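Local coordinates for S-adenosylmethionine-dependent methyltransferase (PDB 1Y8C), which probably transfers methyl groups from S-adenosylmethionine to an acceptor that is not identified, at residues A[63-68]-A[96-101]; A[143-148]-A[200-205]. One frame throughout, in Å; residues are numbered along the deposited sequence.

Contact 1: residues A[63-68]-A[96-101]; sequences WAVDLS and LNINRK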
ATOM      1  N   TRP A  63     -12.643   3.551   7.743  1.00 61.93           N
ATOM      2  CA  TRP A  63     -13.095   2.617   6.728  1.00 60.70           C
ATOM      3  C   TRP A  63     -11.862   1.940   6.152  1.00 58.85           C
ATOM      4  O   TRP A  63     -10.873   2.598   5.826  1.00 58.33           O
ATOM      5  CB  TRP A  63     -13.840   3.337   5.619  1.00 62.62           C
ATOM      6  CG  TRP A  63     -15.219   3.679   5.971  1.00 68.38           C
ATOM      7  CD1 TRP A  63     -15.633   4.669   6.813  1.00 69.95           C
ATOM      8  CD2 TRP A  63     -16.399   3.044   5.483  1.00 71.30           C
ATOM      9  NE1 TRP A  63     -17.006   4.697   6.876  1.00 70.33           N
ATOM     10  CE2 TRP A  63     -17.502   3.713   6.065  1.00 71.70           C
ATOM     11  CE3 TRP A  63     -16.635   1.984   4.600  1.00 72.32           C
ATOM     12  CZ2 TRP A  63     -18.824   3.341   5.804  1.00 74.28           C
ATOM     13  CZ3 TRP A  63     -17.948   1.615   4.337  1.00 74.32           C
ATOM     14  CH2 TRP A  63     -19.028   2.296   4.933  1.00 75.12           C
ATOM     15  N   ALA A  64     -11.933   0.620   6.040  1.00 56.81           N
ATOM     16  CA  ALA A  64     -10.842  -0.183   5.513  1.00 56.27           C
ATOM     17  C   ALA A  64     -11.371  -0.986   4.332  1.00 56.04           C
ATOM     18  O   ALA A  64     -12.354  -1.717   4.461  1.00 55.83           O
ATOM     19  CB  ALA A  64     -10.325  -1.117   6.592  1.00 54.74           C
ATOM     20  N   VAL A  65     -10.716  -0.850   3.183  1.00 54.95           N
ATOM     21  CA  VAL A  65     -11.135  -1.543   1.980  1.00 53.59           C
ATOM     22  C   VAL A  65     -10.008  -2.382   1.399  1.00 54.66           C
ATOM     23  O   VAL A  65      -8.864  -1.951   1.360  1.00 55.41           O
ATOM     24  CB  VAL A  65     -11.585  -0.542   0.918  1.00 53.39           C
ATOM     25  CG1 VAL A  65     -12.090  -1.275  -0.299  1.00 52.05           C
ATOM     26  CG2 VAL A  65     -12.656   0.370   1.493  1.00 50.55           C
ATOM     27  N   ASP A  66     -10.340  -3.585   0.954  1.00 56.84           N
ATOM     28  CA  ASP A  66      -9.353  -4.478   0.360  1.00 59.19           C
ATOM     29  C   ASP A  66     -10.087  -5.484  -0.503  1.00 59.75           C
ATOM     30  O   ASP A  66     -11.212  -5.851  -0.204  1.00 60.65           O
ATOM     31  CB  ASP A  66      -8.550  -5.199   1.449  1.00 62.18           C
ATOM     32  CG  ASP A  66      -7.253  -5.813   0.917  1.00 64.08           C
ATOM     33  OD1 ASP A  66      -7.314  -6.814   0.160  1.00 65.09           O
ATOM     34  OD2 ASP A  66      -6.171  -5.281   1.253  1.00 63.43           O
ATOM     35  N   LEU A  67      -9.445  -5.929  -1.570  1.00 61.50           N
ATOM     36  CA  LEU A  67     -10.061  -6.878  -2.479  1.00 62.74           C
ATOM     37  C   LEU A  67     -10.066  -8.298  -1.926  1.00 63.43           C
ATOM     38  O   LEU A  67     -10.951  -9.086  -2.237  1.00 64.49           O
ATOM     39  CB  LEU A  67      -9.323  -6.853  -3.812  1.00 64.89           C
ATOM     40  CG  LEU A  67      -9.890  -7.681  -4.964  1.00 67.07           C
ATOM     41  CD1 LEU A  67     -11.257  -7.137  -5.400  1.00 66.86           C
ATOM     42  CD2 LEU A  67      -8.902  -7.619  -6.118  1.00 67.21           C
ATOM     43  N   SER A  68      -9.079  -8.620  -1.100  1.00 63.33           N
ATOM     44  CA  SER A  68      -8.976  -9.956  -0.538  1.00 63.29           C
ATOM     45  C   SER A  68      -9.888 -10.232   0.644  1.00 63.91           C
ATOM     46  O   SER A  68      -9.619  -9.784   1.761  1.00 64.50           O
ATOM     47  CB  SER A  68      -7.540 -10.233  -0.106  1.00 62.64           C
ATOM     48  OG  SER A  68      -7.436 -11.519   0.494  1.00 60.30           O
ATOM     49  N   LEU A  96     -13.832   2.077  -6.503  1.00 71.78           N
ATOM     50  CA  LEU A  96     -14.182   2.379  -5.126  1.00 70.10           C
ATOM     51  C   LEU A  96     -15.605   2.958  -5.095  1.00 69.56           C
ATOM     52  O   LEU A  96     -15.886   3.951  -5.768  1.00 69.90           O
ATOM     53  CB  LEU A  96     -13.180   3.392  -4.570  1.00 70.08           C
ATOM     54  CG  LEU A  96     -13.386   3.881  -3.137  1.00 71.86           C
ATOM     55  CD1 LEU A  96     -13.247   2.702  -2.175  1.00 73.52           C
ATOM     56  CD2 LEU A  96     -12.368   4.960  -2.803  1.00 70.53           C
ATOM     57  N   ASN A  97     -16.500   2.324  -4.333  1.00 68.53           N
ATOM     58  CA  ASN A  97     -17.887   2.775  -4.219  1.00 67.64           C
ATOM     59  C   ASN A  97     -18.332   2.842  -2.766  1.00 67.40           C
ATOM     60  O   ASN A  97     -19.020   1.952  -2.278  1.00 66.74           O
ATOM     61  CB  ASN A  97     -18.833   1.846  -4.998  1.00 69.25           C
ATOM     62  CG  ASN A  97     -20.316   2.207  -4.812  1.00 71.69           C
ATOM     63  OD1 ASN A  97     -20.743   3.330  -5.110  1.00 72.25           O
ATOM     64  ND2 ASN A  97     -21.103   1.244  -4.331  1.00 69.94           N
ATOM     65  N   ILE A  98     -17.927   3.902  -2.076  1.00 67.76           N
ATOM     66  CA  ILE A  98     -18.299   4.108  -0.686  1.00 68.92           C
ATOM     67  C   ILE A  98     -18.886   5.512  -0.541  1.00 69.67           C
ATOM     68  O   ILE A  98     -18.222   6.506  -0.819  1.00 69.88           O
ATOM     69  CB  ILE A  98     -17.075   3.918   0.236  1.00 69.61           C
ATOM     70  CG1 ILE A  98     -16.685   2.441   0.235  1.00 70.41           C
ATOM     71  CG2 ILE A  98     -17.387   4.376   1.662  1.00 69.58           C
ATOM     72  CD1 ILE A  98     -15.591   2.087   1.197  1.00 72.30           C
ATOM     73  N   ASN A  99     -20.144   5.591  -0.129  1.00 70.27           N
ATOM     74  CA  ASN A  99     -20.795   6.884   0.019  1.00 72.08           C
ATOM     75  C   ASN A  99     -20.274   7.579   1.267  1.00 70.21           C
ATOM     76  O   ASN A  99     -20.958   7.639   2.289  1.00 69.94           O
ATOM     77  CB  ASN A  99     -22.308   6.694   0.114  1.00 76.42           C
ATOM     78  CG  ASN A  99     -22.849   5.756  -0.959  1.00 80.52           C
ATOM     79  OD1 ASN A  99     -22.511   5.877  -2.142  1.00 82.12           O
ATOM     80  ND2 ASN A  99     -23.699   4.818  -0.549  1.00 82.85           N
ATOM     81  N   ARG A 100     -19.064   8.116   1.173  1.00 67.67           N
ATOM     82  CA  ARG A 100     -18.453   8.770   2.317  1.00 66.09           C
ATOM     83  C   ARG A 100     -17.233   9.601   1.905  1.00 63.36           C
ATOM     84  O   ARG A 100     -16.544   9.272   0.939  1.00 62.64           O
ATOM     85  CB  ARG A 100     -18.065   7.685   3.326  1.00 69.29           C
ATOM     86  CG  ARG A 100     -17.506   8.167   4.648  1.00 75.34           C
ATOM     87  CD  ARG A 100     -18.525   8.962   5.432  1.00 79.75           C
ATOM     88  NE  ARG A 100     -18.210   8.981   6.855  1.00 82.62           N
ATOM     89  CZ  ARG A 100     -18.862   9.718   7.748  1.00 84.23           C
ATOM     90  NH1 ARG A 100     -19.863  10.501   7.351  1.00 83.65           N
ATOM     91  NH2 ARG A 100     -18.526   9.658   9.035  1.00 83.99           N
ATOM     92  N   LYS A 101     -16.983  10.690   2.626  1.00 60.19           N
ATOM     93  CA  LYS A 101     -15.840  11.553   2.337  1.00 58.47           C
ATOM     94  C   LYS A 101     -14.876  11.455   3.505  1.00 56.14           C
ATOM     95  O   LYS A 101     -15.293  11.213   4.637  1.00 57.21           O
ATOM     96  CB  LYS A 101     -16.263  13.012   2.184  1.00 60.63           C
ATOM     97  CG  LYS A 101     -17.179  13.315   1.025  1.00 60.74           C
ATOM     98  CD  LYS A 101     -16.431  13.351  -0.282  1.00 63.42           C
ATOM     99  CE  LYS A 101     -17.257  14.063  -1.362  1.00 65.50           C
ATOM    100  NZ  LYS A 101     -17.336  15.551  -1.156  1.00 65.43           N
TER
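Ile98 places CG1 beside its own backbone N (chi1 -69°) and runs on extended to CD1 (chi2 -174°), while Trp63 also carries its CG anti to the carbonyl carbon, so the two side chains meet tip to tip. This joins strand 61-65, the second strand of the Rossmann-like sheet of class I methyltransferases, to the irregular chain leading into strand 104-107. Trp63 and Val65 face the loop and Ala64 between them points away, the alternation of a strand; no hydrogen bond crosses, and the contact is made by side chains alone. The branches of Ile98 divide the work. CG2 sits over one face of the indole, 4.0 Å from the centroid of the six-membered ring and 15° off its normal, a CH-pi contact offset toward the rim. CD1 reaches farther along, meeting Trp63 CE3 at 3.6 Å and Val65 CG2 at 3.4 Å, so this single methyl touches both strand side chains. Leu96 adds a looser apolar neighbour, its CD1 4.4 Å from Val65 CG2, and Leu42 of strand 40-44 touches Trp63, Val65 and Leu96 alike. Phe102 meets the Trp63 ring with its plane steeply inclined. Just past the strand, Asp66 accepts from Gly47 N through OD2 and closes an Asx turn through OD1; it occupies the place where this family commonly carries the acidic residue that binds the cofactor ribose. At the outer margin Arg100 bends at chi2, its guanidinium forms a salt bridge with Asp40, and its CG lies 4.2 Å from Trp63 NE1, obliquely to the ring.

Contact 2: residues A[143-148]-A[200-205]; sequences NSYYKL and ERAYKE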
ATOM      1  N   ASN A 143       6.479   1.609  -5.796  1.00 53.24           N
ATOM      2  CA  ASN A 143       7.838   1.139  -5.936  1.00 52.50           C
ATOM      3  C   ASN A 143       8.296   1.972  -7.110  1.00 52.38           C
ATOM      4  O   ASN A 143       7.539   2.186  -8.065  1.00 52.08           O
ATOM      5  CB  ASN A 143       7.891  -0.350  -6.261  1.00 52.95           C
ATOM      6  CG  ASN A 143       7.868  -1.219  -5.009  1.00 56.32           C
ATOM      7  OD1 ASN A 143       8.526  -0.912  -4.016  1.00 57.94           O
ATOM      8  ND2 ASN A 143       7.120  -2.313  -5.056  1.00 58.69           N
ATOM      9  N   SER A 144       9.518   2.477  -7.017  1.00 51.65           N
ATOM     10  CA  SER A 144      10.070   3.328  -8.055  1.00 51.76           C
ATOM     11  C   SER A 144      10.328   2.545  -9.325  1.00 51.42           C
ATOM     12  O   SER A 144      10.443   1.319  -9.313  1.00 52.71           O
ATOM     13  CB  SER A 144      11.370   3.939  -7.581  1.00 50.95           C
ATOM     14  OG  SER A 144      12.344   2.929  -7.433  1.00 57.21           O
ATOM     15  N   TYR A 145      10.420   3.266 -10.430  1.00 51.36           N
ATOM     16  CA  TYR A 145      10.671   2.639 -11.714  1.00 51.14           C
ATOM     17  C   TYR A 145      12.027   1.939 -11.679  1.00 51.71           C
ATOM     18  O   TYR A 145      12.206   0.895 -12.293  1.00 51.34           O
ATOM     19  CB  TYR A 145      10.675   3.695 -12.817  1.00 49.73           C
ATOM     20  CG  TYR A 145      10.791   3.105 -14.189  1.00 50.10           C
ATOM     21  CD1 TYR A 145       9.648   2.751 -14.917  1.00 50.73           C
ATOM     22  CD2 TYR A 145      12.040   2.843 -14.744  1.00 50.50           C
ATOM     23  CE1 TYR A 145       9.750   2.147 -16.165  1.00 52.73           C
ATOM     24  CE2 TYR A 145      12.155   2.240 -15.985  1.00 53.32           C
ATOM     25  CZ  TYR A 145      11.014   1.893 -16.691  1.00 54.68           C
ATOM     26  OH  TYR A 145      11.141   1.294 -17.921  1.00 57.51           O
ATOM     27  N   TYR A 146      12.980   2.515 -10.956  1.00 52.92           N
ATOM     28  CA  TYR A 146      14.307   1.931 -10.883  1.00 53.86           C
ATOM     29  C   TYR A 146      14.301   0.640 -10.095  1.00 54.37           C
ATOM     30  O   TYR A 146      15.006  -0.306 -10.434  1.00 55.25           O
ATOM     31  CB  TYR A 146      15.269   2.915 -10.237  1.00 55.08           C
ATOM     32  CG  TYR A 146      16.695   2.428 -10.175  1.00 57.35           C
ATOM     33  CD1 TYR A 146      17.519   2.454 -11.308  1.00 56.58           C
ATOM     34  CD2 TYR A 146      17.230   1.948  -8.977  1.00 56.88           C
ATOM     35  CE1 TYR A 146      18.845   2.021 -11.238  1.00 56.95           C
ATOM     36  CE2 TYR A 146      18.544   1.510  -8.899  1.00 56.47           C
ATOM     37  CZ  TYR A 146      19.344   1.552 -10.022  1.00 56.73           C
ATOM     38  OH  TYR A 146      20.647   1.150  -9.912  1.00 55.53           O
ATOM     39  N   LYS A 147      13.497   0.607  -9.041  1.00 55.03           N
ATOM     40  CA  LYS A 147      13.403  -0.560  -8.177  1.00 56.55           C
ATOM     41  C   LYS A 147      12.854  -1.777  -8.925  1.00 57.23           C
ATOM     42  O   LYS A 147      13.400  -2.875  -8.823  1.00 57.50           O
ATOM     43  CB  LYS A 147      12.513  -0.222  -6.985  1.00 56.20           C
ATOM     44  CG  LYS A 147      12.724  -1.078  -5.769  1.00 58.41           C
ATOM     45  CD  LYS A 147      11.843  -2.296  -5.793  1.00 61.84           C
ATOM     46  CE  LYS A 147      11.816  -2.950  -4.424  1.00 64.43           C
ATOM     47  NZ  LYS A 147      13.195  -3.281  -3.965  1.00 67.70           N
ATOM     48  N   LEU A 148      11.789  -1.586  -9.693  1.00 56.49           N
ATOM     49  CA  LEU A 148      11.206  -2.702 -10.414  1.00 54.73           C
ATOM     50  C   LEU A 148      12.000  -3.104 -11.651  1.00 56.73           C
ATOM     51  O   LEU A 148      12.146  -4.297 -11.947  1.00 55.16           O
ATOM     52  CB  LEU A 148       9.775  -2.366 -10.817  1.00 52.85           C
ATOM     53  CG  LEU A 148       8.873  -1.899  -9.679  1.00 52.48           C
ATOM     54  CD1 LEU A 148       7.525  -1.501 -10.256  1.00 48.89           C
ATOM     55  CD2 LEU A 148       8.723  -3.006  -8.628  1.00 51.00           C
ATOM     56  N   GLU A 200       3.340  -6.072 -11.018  1.00 59.93           N
ATOM     57  CA  GLU A 200       3.390  -4.633 -10.733  1.00 60.64           C
ATOM     58  C   GLU A 200       3.926  -3.866 -11.950  1.00 59.81           C
ATOM     59  O   GLU A 200       4.834  -4.332 -12.640  1.00 60.62           O
ATOM     60  CB  GLU A 200       4.282  -4.345  -9.503  1.00 59.43           C
ATOM     61  CG  GLU A 200       3.581  -4.529  -8.143  1.00 61.60           C
ATOM     62  CD  GLU A 200       4.404  -4.022  -6.941  1.00 63.77           C
ATOM     63  OE1 GLU A 200       5.185  -3.049  -7.095  1.00 62.72           O
ATOM     64  OE2 GLU A 200       4.240  -4.581  -5.829  1.00 62.54           O
ATOM     65  N   ARG A 201       3.353  -2.701 -12.231  1.00 59.27           N
ATOM     66  CA  ARG A 201       3.829  -1.920 -13.357  1.00 56.62           C
ATOM     67  C   ARG A 201       4.812  -0.881 -12.870  1.00 55.75           C
ATOM     68  O   ARG A 201       4.640  -0.298 -11.798  1.00 54.14           O
ATOM     69  CB  ARG A 201       2.692  -1.211 -14.095  1.00 59.18           C
ATOM     70  CG  ARG A 201       3.057  -0.984 -15.551  1.00 63.69           C
ATOM     71  CD  ARG A 201       2.665   0.370 -16.090  1.00 65.49           C
ATOM     72  NE  ARG A 201       1.400   0.325 -16.822  1.00 69.18           N
ATOM     73  CZ  ARG A 201       1.120   1.098 -17.873  1.00 71.07           C
ATOM     74  NH1 ARG A 201       2.019   1.970 -18.315  1.00 70.32           N
ATOM     75  NH2 ARG A 201      -0.061   1.010 -18.481  1.00 71.90           N
ATOM     76  N   ALA A 202       5.848  -0.645 -13.662  1.00 54.19           N
ATOM     77  CA  ALA A 202       6.844   0.334 -13.287  1.00 53.22           C
ATOM     78  C   ALA A 202       6.470   1.682 -13.878  1.00 53.98           C
ATOM     79  O   ALA A 202       6.745   1.959 -15.043  1.00 53.84           O
ATOM     80  CB  ALA A 202       8.211  -0.107 -13.774  1.00 53.32           C
ATOM     81  N   TYR A 203       5.838   2.517 -13.059  1.00 55.67           N
ATOM     82  CA  TYR A 203       5.415   3.846 -13.479  1.00 57.13           C
ATOM     83  C   TYR A 203       6.493   4.895 -13.227  1.00 58.89           C
ATOM     84  O   TYR A 203       7.149   4.887 -12.183  1.00 60.20           O
ATOM     85  CB  TYR A 203       4.145   4.259 -12.730  1.00 54.27           C
ATOM     86  CG  TYR A 203       2.888   3.554 -13.172  1.00 55.92           C
ATOM     87  CD1 TYR A 203       2.187   2.719 -12.297  1.00 54.95           C
ATOM     88  CD2 TYR A 203       2.372   3.751 -14.454  1.00 53.95           C
ATOM     89  CE1 TYR A 203       1.005   2.101 -12.693  1.00 54.42           C
ATOM     90  CE2 TYR A 203       1.188   3.144 -14.855  1.00 53.22           C
ATOM     91  CZ  TYR A 203       0.511   2.322 -13.974  1.00 55.84           C
ATOM     92  OH  TYR A 203      -0.662   1.719 -14.373  1.00 56.91           O
ATOM     93  N   LYS A 204       6.667   5.802 -14.181  1.00 60.56           N
ATOM     94  CA  LYS A 204       7.650   6.870 -14.035  1.00 63.11           C
ATOM     95  C   LYS A 204       6.989   8.037 -13.320  1.00 62.58           C
ATOM     96  O   LYS A 204       5.812   8.310 -13.535  1.00 62.94           O
ATOM     97  CB  LYS A 204       8.166   7.314 -15.405  1.00 64.50           C
ATOM     98  CG  LYS A 204       8.966   6.242 -16.119  1.00 69.20           C
ATOM     99  CD  LYS A 204       9.631   6.782 -17.369  1.00 73.18           C
ATOM    100  CE  LYS A 204      10.583   5.763 -17.974  1.00 74.61           C
ATOM    101  NZ  LYS A 204      11.265   6.322 -19.179  1.00 77.23           N
ATOM    102  N   GLU A 205       7.744   8.721 -12.468  1.00 62.98           N
ATOM    103  CA  GLU A 205       7.208   9.853 -11.723  1.00 64.57           C
ATOM    104  C   GLU A 205       6.511  10.854 -12.633  1.00 66.24           C
ATOM    105  O   GLU A 205       5.538  11.504 -12.246  1.00 65.19           O
ATOM    106  CB  GLU A 205       8.327  10.544 -10.971  1.00 63.25           C
ATOM    107  CG  GLU A 205       8.992   9.641  -9.995  1.00 65.31           C
ATOM    108  CD  GLU A 205      10.238  10.251  -9.412  1.00 68.71           C
ATOM    109  OE1 GLU A 205      10.114  11.196  -8.597  1.00 69.50           O
ATOM    110  OE2 GLU A 205      11.342   9.787  -9.781  1.00 67.50           O
TER
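Tyr145, the first residue of helix 145-152, sends CG anti to its backbone N (chi1 -174°), which lays its ring along the segment 200-205. Its CB lies 3.8 Å from Tyr203 O. At CG, Lys204 CG and Ala202 CB are both near, and CD1 presses hardest, 3.0 Å from Ala202 O, which approaches in the ring plane at the edge. CE1 shares that carbonyl oxygen and also lies close to Ala202 CB. Toward the tip, CZ comes within van der Waals range of Lys204 CE, and OH leaves the pair to hydrogen-bond Asp175 OD1. The extended Lys204 runs alongside the ring, pointing the same way, with CE over one face 4.1 Å from the centroid and 13° off the normal: a CH-pi contact, whereas NZ is too distant for more than a weak cation-pi attraction. One helical turn on, Leu148 CD1 packs 3.6 Å from Ala202 CA. The one cross-segment hydrogen bond runs from Asn143 ND2 to Glu200 OE1 (2.9 Å, 163°), with amide and carboxylate nearly coplanar and the syn lone pair used. Ser144 OG caps the helix by accepting from Lys147 N. The contact thus joins the end of strand 136-143 and the start of helix 145-152 to the end of strand 191-201, an outermost strand of the antiparallel sheet, and Asn113 bridges the two segments by bonding both Asn143 N and Arg201 O.

In the fold
Contacts 1 and 2 share no strand or helix and lie on opposite sides of the chain's centre, with their own centres about 25 Å apart and nearest atoms about 13 Å apart. Both are largely buried, yet differently placed. Contact 1 stays inside the Rossmann-like part, holding a loop against one face of its parallel strands, and is purely apolar and aromatic, with charge confined to its margin. Contact 2 lies at a junction, where that part's mixed sheet meets the separate antiparallel sheet; it buries more surface (381 against 214 Å²) and mixes a polar amide-carboxylate pair with ring and methyl packing, its exposed lysine ending near a bound sulfate.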